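Local coordinates for protein serine protease pet (Escherichia coli, PDB 4OM9) that probably cleaves host proteins such as alpha-fodrin, acting as a secreted autotransporter serine protease and enterotoxin of enteroaggregative E. coli, at residues A[52-57]-A[81-86]; A[661-666]-A[684-689]; A[857-862]-A[890-895]. One frame throughout, in Å; residues are numbered along the deposited sequence.

Contact 1: residues A[52-57]-A[81-86]; sequences SATANG and NYQTYG
Thr54 and Ala55 dock a loop onto Gln83, Thr84 and Tyr85 of strand 82-85, an outermost strand of a five-stranded antiparallel sheet; one direct backbone bond, a water and a methyl contact carry the joint. Ala55 N donates to Thr84 O at 3.0 Å and 171°, almost straight. Beside this bond Ala55 CB lies 4.0 Å from Thr84 CB. Water 1 extends the pairing as an acceptor, taking the N-H of Asn56 and that of Thr84, each at 3.2 Å. The donor loop is kept compact by a type I turn from Thr54 to Gly57, with Gly57 N bonded to Thr54 O.

Thr54 directs its two branches to different tasks. CG2, beside the backbone N and anti to the carbonyl carbon, reaches the polar ends of two strand side chains, 3.4 Å from Tyr85 OH and 3.6 Å from Gln83 OE1. Those ends are tied together: Tyr85 OH donates to Gln83 OE1 over 2.8 Å, tilted 30° from the carbonyl plane, and the bond joins the two side chains that Thr54 CG2 touches. OG1, between the backbone N and the carbonyl carbon (chi1 58°), is bonded instead to Ala59 N. Ser52 O comes to the edge of the Tyr85 ring, in its plane, 3.4 Å from CE2.

Outside the pair, Asn56 is anchored through ND2 to Ser79 O and through OD1 to Ala58 N, while Gln83 NE2 binds Ala80 O. Gln83 and Tyr85 also pack on Ala67 of strand 66-70. A loop fastened across an edge strand in this way belongs to the beta-rich protease domain of the passenger, a member of clan PA, whose fold is that of the chymotrypsin-like peptidases.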
# COMPACT_ATOMS: atom_id res chain seq x y z
N SER A 52 25.32 -1.11 -3.40
CA SER A 52 26.70 -1.63 -3.26
C SER A 52 27.72 -0.54 -2.88
O SER A 52 28.86 -0.83 -2.49
CB SER A 52 27.15 -2.33 -4.54
OG SER A 52 26.21 -3.32 -4.93
N ALA A 53 27.29 0.72 -2.99
CA ALA A 53 28.12 1.85 -2.59
C ALA A 53 28.32 1.90 -1.07
O ALA A 53 27.38 1.62 -0.32
CB ALA A 53 27.51 3.18 -3.09
N THR A 54 29.53 2.23 -0.64
CA THR A 54 29.77 2.57 0.76
C THR A 54 28.93 3.78 1.16
O THR A 54 28.66 4.65 0.34
CB THR A 54 31.25 2.90 1.02
OG1 THR A 54 31.64 4.00 0.18
CG2 THR A 54 32.17 1.68 0.72
N ALA A 55 28.55 3.85 2.43
CA ALA A 55 27.84 4.99 3.00
C ALA A 55 28.46 6.31 2.58
O ALA A 55 27.75 7.26 2.24
CB ALA A 55 27.82 4.89 4.50
N ASN A 56 29.79 6.38 2.57
CA ASN A 56 30.44 7.63 2.24
C ASN A 56 30.72 7.76 0.74
O ASN A 56 31.28 8.75 0.28
CB ASN A 56 31.73 7.80 3.06
CG ASN A 56 32.87 6.98 2.52
OD1 ASN A 56 32.70 6.13 1.63
ND2 ASN A 56 34.07 7.22 3.08
N GLY A 57 30.38 6.72 -0.01
CA GLY A 57 30.52 6.74 -1.45
C GLY A 57 31.89 6.45 -2.04
O GLY A 57 32.00 6.23 -3.24
N ASN A 81 39.49 3.02 3.42
CA ASN A 81 40.04 2.00 4.33
C ASN A 81 39.01 1.55 5.39
O ASN A 81 39.11 0.46 5.93
CB ASN A 81 41.32 2.51 5.03
CG ASN A 81 42.56 2.45 4.12
OD1 ASN A 81 43.49 1.67 4.37
ND2 ASN A 81 42.58 3.25 3.06
N TYR A 82 38.04 2.40 5.69
CA TYR A 82 37.01 2.13 6.69
C TYR A 82 35.65 2.25 6.01
O TYR A 82 35.25 3.32 5.58
CB TYR A 82 37.12 3.10 7.87
CG TYR A 82 38.52 3.19 8.46
CD1 TYR A 82 39.31 2.06 8.58
CD2 TYR A 82 39.05 4.40 8.88
CE1 TYR A 82 40.59 2.13 9.12
CE2 TYR A 82 40.32 4.49 9.42
CZ TYR A 82 41.09 3.35 9.54
OH TYR A 82 42.36 3.41 10.07
N GLN A 83 34.95 1.13 5.89
CA GLN A 83 33.74 1.10 5.10
C GLN A 83 32.52 0.77 5.95
O GLN A 83 32.55 -0.15 6.78
CB GLN A 83 33.88 0.11 3.95
CG GLN A 83 35.10 0.40 3.13
CD GLN A 83 35.16 -0.40 1.86
OE1 GLN A 83 34.26 -1.19 1.55
NE2 GLN A 83 36.24 -0.22 1.10
N THR A 84 31.46 1.53 5.73
CA THR A 84 30.20 1.30 6.39
C THR A 84 29.14 0.90 5.38
O THR A 84 28.93 1.59 4.38
CB THR A 84 29.72 2.55 7.14
OG1 THR A 84 30.59 2.80 8.24
CG2 THR A 84 28.29 2.36 7.65
N TYR A 85 28.49 -0.23 5.65
CA TYR A 85 27.27 -0.58 4.95
C TYR A 85 26.22 -0.86 6.02
O TYR A 85 26.47 -1.65 6.95
CB TYR A 85 27.45 -1.80 4.05
CG TYR A 85 28.61 -1.74 3.07
CD1 TYR A 85 29.90 -2.07 3.47
CD2 TYR A 85 28.41 -1.39 1.74
CE1 TYR A 85 30.96 -2.04 2.57
CE2 TYR A 85 29.46 -1.36 0.84
CZ TYR A 85 30.74 -1.69 1.26
OH TYR A 85 31.80 -1.66 0.37
N GLY A 86 25.06 -0.20 5.90
CA GLY A 86 24.04 -0.26 6.94
C GLY A 86 24.61 0.05 8.31
O GLY A 86 25.29 1.06 8.49
O HOH W 1 31.64 4.15 3.88
O HOH W 2 34.12 3.78 3.01

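Contact 2: residues A[661-666]-A[684-689]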
# COMPACT_ATOMS: atom_id res chain seq x y z
N SER A 661 -20.04 2.73 16.39
CA SER A 661 -20.50 3.48 15.23
C SER A 661 -19.65 3.25 13.97
O SER A 661 -18.53 2.76 14.05
CB SER A 661 -20.54 4.97 15.57
OG SER A 661 -19.24 5.43 15.88
N ILE A 662 -20.20 3.61 12.81
CA ILE A 662 -19.49 3.48 11.55
C ILE A 662 -19.50 4.81 10.80
O ILE A 662 -20.53 5.50 10.74
CB ILE A 662 -20.09 2.38 10.63
CG1 ILE A 662 -20.09 1.03 11.33
CG2 ILE A 662 -19.31 2.28 9.33
CD1 ILE A 662 -20.76 -0.09 10.51
N SER A 663 -18.36 5.16 10.22
CA SER A 663 -18.21 6.44 9.54
C SER A 663 -17.48 6.24 8.24
O SER A 663 -16.44 5.58 8.19
CB SER A 663 -17.47 7.42 10.43
OG SER A 663 -17.37 8.68 9.82
N ILE A 664 -18.02 6.81 7.17
CA ILE A 664 -17.39 6.70 5.86
C ILE A 664 -17.13 8.10 5.34
O ILE A 664 -18.05 8.90 5.16
CB ILE A 664 -18.27 5.89 4.90
CG1 ILE A 664 -18.54 4.51 5.53
CG2 ILE A 664 -17.59 5.74 3.54
CD1 ILE A 664 -19.31 3.54 4.67
N GLY A 665 -15.85 8.41 5.16
CA GLY A 665 -15.44 9.77 4.88
C GLY A 665 -15.07 10.06 3.43
O GLY A 665 -15.13 9.20 2.56
N ASP A 666 -14.71 11.31 3.20
CA ASP A 666 -14.40 11.81 1.87
C ASP A 666 -13.40 10.92 1.11
O ASP A 666 -12.41 10.45 1.68
CB ASP A 666 -13.87 13.24 1.98
CG ASP A 666 -13.81 13.94 0.64
OD1 ASP A 666 -14.47 13.45 -0.31
OD2 ASP A 666 -13.11 14.96 0.53
N THR A 684 -22.87 6.56 9.30
CA THR A 684 -22.83 7.90 8.73
C THR A 684 -21.94 7.97 7.50
O THR A 684 -20.73 7.77 7.59
CB THR A 684 -22.36 8.95 9.75
OG1 THR A 684 -23.30 9.01 10.83
CG2 THR A 684 -22.29 10.33 9.09
N ILE A 685 -22.55 8.28 6.36
CA ILE A 685 -21.84 8.41 5.09
C ILE A 685 -21.64 9.88 4.78
O ILE A 685 -22.60 10.59 4.50
CB ILE A 685 -22.61 7.72 3.96
CG1 ILE A 685 -22.77 6.23 4.31
CG2 ILE A 685 -21.91 7.90 2.65
CD1 ILE A 685 -23.47 5.40 3.27
N HIS A 686 -20.39 10.35 4.87
CA HIS A 686 -20.10 11.78 4.73
C HIS A 686 -19.99 12.23 3.28
O HIS A 686 -19.89 11.42 2.37
CB HIS A 686 -18.80 12.15 5.45
CG HIS A 686 -18.84 11.99 6.93
ND1 HIS A 686 -19.33 12.96 7.78
CD2 HIS A 686 -18.41 10.97 7.73
CE1 HIS A 686 -19.22 12.55 9.03
NE2 HIS A 686 -18.66 11.35 9.03
N LYS A 687 -20.00 13.55 3.10
CA LYS A 687 -19.87 14.16 1.78
C LYS A 687 -18.55 13.76 1.13
O LYS A 687 -17.48 13.88 1.73
CB LYS A 687 -19.97 15.69 1.89
CG LYS A 687 -19.85 16.44 0.57
CD LYS A 687 -20.30 17.89 0.72
CE LYS A 687 -20.12 18.70 -0.56
NZ LYS A 687 -21.00 18.22 -1.66
N GLY A 688 -18.64 13.27 -0.10
CA GLY A 688 -17.47 12.81 -0.81
C GLY A 688 -17.19 11.31 -0.77
O GLY A 688 -16.16 10.87 -1.30
N ALA A 689 -18.08 10.53 -0.17
CA ALA A 689 -17.94 9.08 -0.16
C ALA A 689 -18.83 8.40 -1.21
O ALA A 689 -19.89 8.91 -1.56
CB ALA A 689 -18.26 8.52 1.23
O HOH W 3 -22.22 7.00 12.53
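Ile664 and Thr684 sit at the tight end of a parallel strand pairing, where three backbone bonds join 661-664 to the strand ending at Ile685 and the residue after it. Thr684 N donates to Ile662 O at 2.9 Å, Ile664 N to Thr684 O at 2.9 Å, and His686 N to Ile664 O at 2.8 Å. Ser663 and Thr684 put their side chains on one face of the sheet, Ile664 and Ile685 theirs on the other. On the isoleucine side the packing is apolar and buried: Ile664 CG2 meets Ala689 CB at 3.7 Å, and Ala689 CB also lies 3.5 Å from Gly665 O.

The serine and threonine side is looser and wetter. Water 3 donates to Ile662 O and also bonds Thr684 OG1. The exposed His686 turns its ring so that Thr684 CG2 covers one face, 3.7 Å above the plane and toward the rim. Ser663 OG, anti to its backbone N (chi1 -177°), comes to the ring edge in plane, 3.1 Å from His686 NE2. Past the strands, a type II turn from His686 to Ala689 folds the chain back. Gly688, at phi 97°, has no side chain there, and Asp666 OD1 approaches its CA to 3.1 Å; the same carboxylate oxygen also stands near Gly688 O, an acceptor like itself, so those two oxygens do not bond. Lys687 has its CB directed away from 661-666, and its side chain touches Asp737.

These are successive coils of the right-handed beta-helix stalk. Strand 661-664 is bonded on its other flank to 611-614, through Ser661 and Ser663, and 682-685 continues the stack to 703-705. Ile664 and Ile685 both rest on Val691 of strand 690-693, the next strand along the chain after the turn.

Contact 3: residues A[857-862]-A[890-895]; sequences QQADQL and LNIDLV
From Ala859 beside Ile892 to Leu862 beside Val895 the two segments run in nearly the same direction, 25° apart, and draw together from 6.1 Å between the CA atoms of the first pair to 4.4 Å between those of the second. This is consistent with neighbouring coils near the C-terminal end of the passenger's beta-helix, although neither segment forms a regular strand and no clear hydrogen bond crosses between them. Two carbonyl oxygens come close without bonding: Gln861 O and Leu894 O, both acceptors, are 3.3 Å apart.

Leu894 CD2 reaches Asp860 O at 4.2 Å, while the CB atoms of Leu894 and Val895 both point away from 857-862, and Val895 packs on Trp933. The Gln861 side chain folds over toward Leu894 O, its chain bent at chi2. Asp860 turns its carboxylate to other company, OD2 being bonded to Asn836 N. Asp893 rests on Val932 and has OD1 close to a carboxylate oxygen of Glu926, which might raise the proton affinity of one of the two acids.

The apolar contact is concentrated at one place, where a single methyl meets a branched chain: Ala859 CB lies 3.6 Å from each of Ile892 CB, CG2 and CD1.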
# COMPACT_ATOMS: atom_id res chain seq x y z
N GLN A 857 -66.49 6.87 2.67
CA GLN A 857 -66.84 8.24 3.01
C GLN A 857 -65.62 8.98 3.52
O GLN A 857 -65.68 10.16 3.88
CB GLN A 857 -67.97 8.25 4.06
CG GLN A 857 -68.87 9.49 4.03
CD GLN A 857 -70.35 9.13 3.97
OE1 GLN A 857 -70.73 8.09 3.44
NE2 GLN A 857 -71.19 9.99 4.53
N GLN A 858 -64.49 8.28 3.54
CA GLN A 858 -63.23 8.86 4.01
C GLN A 858 -62.08 8.51 3.06
O GLN A 858 -61.64 7.36 3.00
CB GLN A 858 -62.91 8.37 5.42
CG GLN A 858 -63.74 9.02 6.53
CD GLN A 858 -65.10 8.37 6.72
OE1 GLN A 858 -65.30 7.20 6.38
NE2 GLN A 858 -66.05 9.12 7.27
N ALA A 859 -61.59 9.50 2.33
CA ALA A 859 -60.54 9.27 1.35
C ALA A 859 -59.39 10.25 1.49
O ALA A 859 -59.55 11.34 2.06
CB ALA A 859 -61.11 9.33 -0.05
N ASP A 860 -58.24 9.87 0.94
CA ASP A 860 -57.02 10.65 1.09
C ASP A 860 -56.51 11.22 -0.22
O ASP A 860 -57.21 11.23 -1.24
CB ASP A 860 -55.91 9.80 1.71
CG ASP A 860 -55.52 8.61 0.84
OD1 ASP A 860 -56.27 8.30 -0.11
OD2 ASP A 860 -54.48 7.97 1.12
N GLN A 861 -55.28 11.71 -0.15
CA GLN A 861 -54.47 12.09 -1.31
C GLN A 861 -54.93 13.37 -2.01
O GLN A 861 -55.97 13.41 -2.65
CB GLN A 861 -54.40 10.94 -2.31
CG GLN A 861 -53.08 10.85 -3.03
CD GLN A 861 -52.64 12.17 -3.62
OE1 GLN A 861 -53.01 12.52 -4.73
NE2 GLN A 861 -51.83 12.92 -2.87
N LEU A 862 -54.10 14.41 -1.89
CA LEU A 862 -54.20 15.63 -2.68
C LEU A 862 -52.81 15.91 -3.28
O LEU A 862 -51.99 16.60 -2.68
CB LEU A 862 -54.66 16.81 -1.80
CG LEU A 862 -55.30 16.49 -0.44
CD1 LEU A 862 -55.34 17.73 0.43
CD2 LEU A 862 -56.70 15.96 -0.61
N LEU A 890 -68.82 8.78 -2.26
CA LEU A 890 -69.61 9.64 -3.14
C LEU A 890 -68.74 10.71 -3.78
O LEU A 890 -68.36 10.60 -4.95
CB LEU A 890 -70.76 10.28 -2.38
CG LEU A 890 -71.86 9.33 -1.89
CD1 LEU A 890 -72.90 10.07 -1.06
CD2 LEU A 890 -72.51 8.63 -3.06
N ASN A 891 -68.43 11.76 -3.01
CA ASN A 891 -67.58 12.84 -3.49
C ASN A 891 -66.29 12.96 -2.69
O ASN A 891 -66.27 13.51 -1.58
CB ASN A 891 -68.34 14.17 -3.46
CG ASN A 891 -69.69 14.09 -4.15
OD1 ASN A 891 -69.97 13.14 -4.89
ND2 ASN A 891 -70.54 15.08 -3.92
N ILE A 892 -65.20 12.43 -3.25
CA ILE A 892 -63.90 12.45 -2.60
C ILE A 892 -62.77 12.56 -3.62
O ILE A 892 -62.55 11.67 -4.43
CB ILE A 892 -63.68 11.20 -1.73
CG1 ILE A 892 -64.59 10.06 -2.22
CG2 ILE A 892 -63.99 11.50 -0.27
CD1 ILE A 892 -64.31 8.73 -1.55
N ASP A 893 -62.06 13.69 -3.58
CA ASP A 893 -61.06 14.02 -4.59
C ASP A 893 -59.83 13.14 -4.51
O ASP A 893 -59.58 12.48 -3.50
CB ASP A 893 -60.67 15.49 -4.46
CG ASP A 893 -61.84 16.42 -4.67
OD1 ASP A 893 -62.77 16.04 -5.42
OD2 ASP A 893 -61.84 17.53 -4.09
N LEU A 894 -59.03 13.14 -5.58
CA LEU A 894 -57.85 12.29 -5.61
C LEU A 894 -56.57 13.05 -6.00
O LEU A 894 -55.47 12.56 -5.75
CB LEU A 894 -58.08 11.12 -6.57
CG LEU A 894 -59.15 10.10 -6.15
CD1 LEU A 894 -59.14 8.89 -7.08
CD2 LEU A 894 -58.98 9.65 -4.71
N VAL A 895 -56.71 14.23 -6.60
CA VAL A 895 -55.55 15.11 -6.81
C VAL A 895 -55.92 16.57 -6.58
O VAL A 895 -57.06 16.88 -6.19
CB VAL A 895 -54.94 14.98 -8.23
CG1 VAL A 895 -54.67 13.52 -8.61
CG2 VAL A 895 -55.82 15.65 -9.24

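How the contacts relate
The three contacts lie in series along an elongated chain. Contact 1 belongs to the protease domain; contact 2 belongs to the beta-helix stalk, and contact 3 probably to its C-terminal part, both on the other side of the chain's centre. The centres of contacts 1 and 3 are about 92 Å apart. None touches another, and they share no strand. All are partly buried, but contact 1 has no fully exposed touching residue, whereas contact 2 has three and contact 3 one. In contact 1 a loop meets an edge strand through one direct backbone bond and a bridging water. Contact 2 has the regular bonding of parallel strands with an aliphatic inner side. Contact 3 lacks that bonding and depends on one local apolar contact, of Ala859 with Ile892.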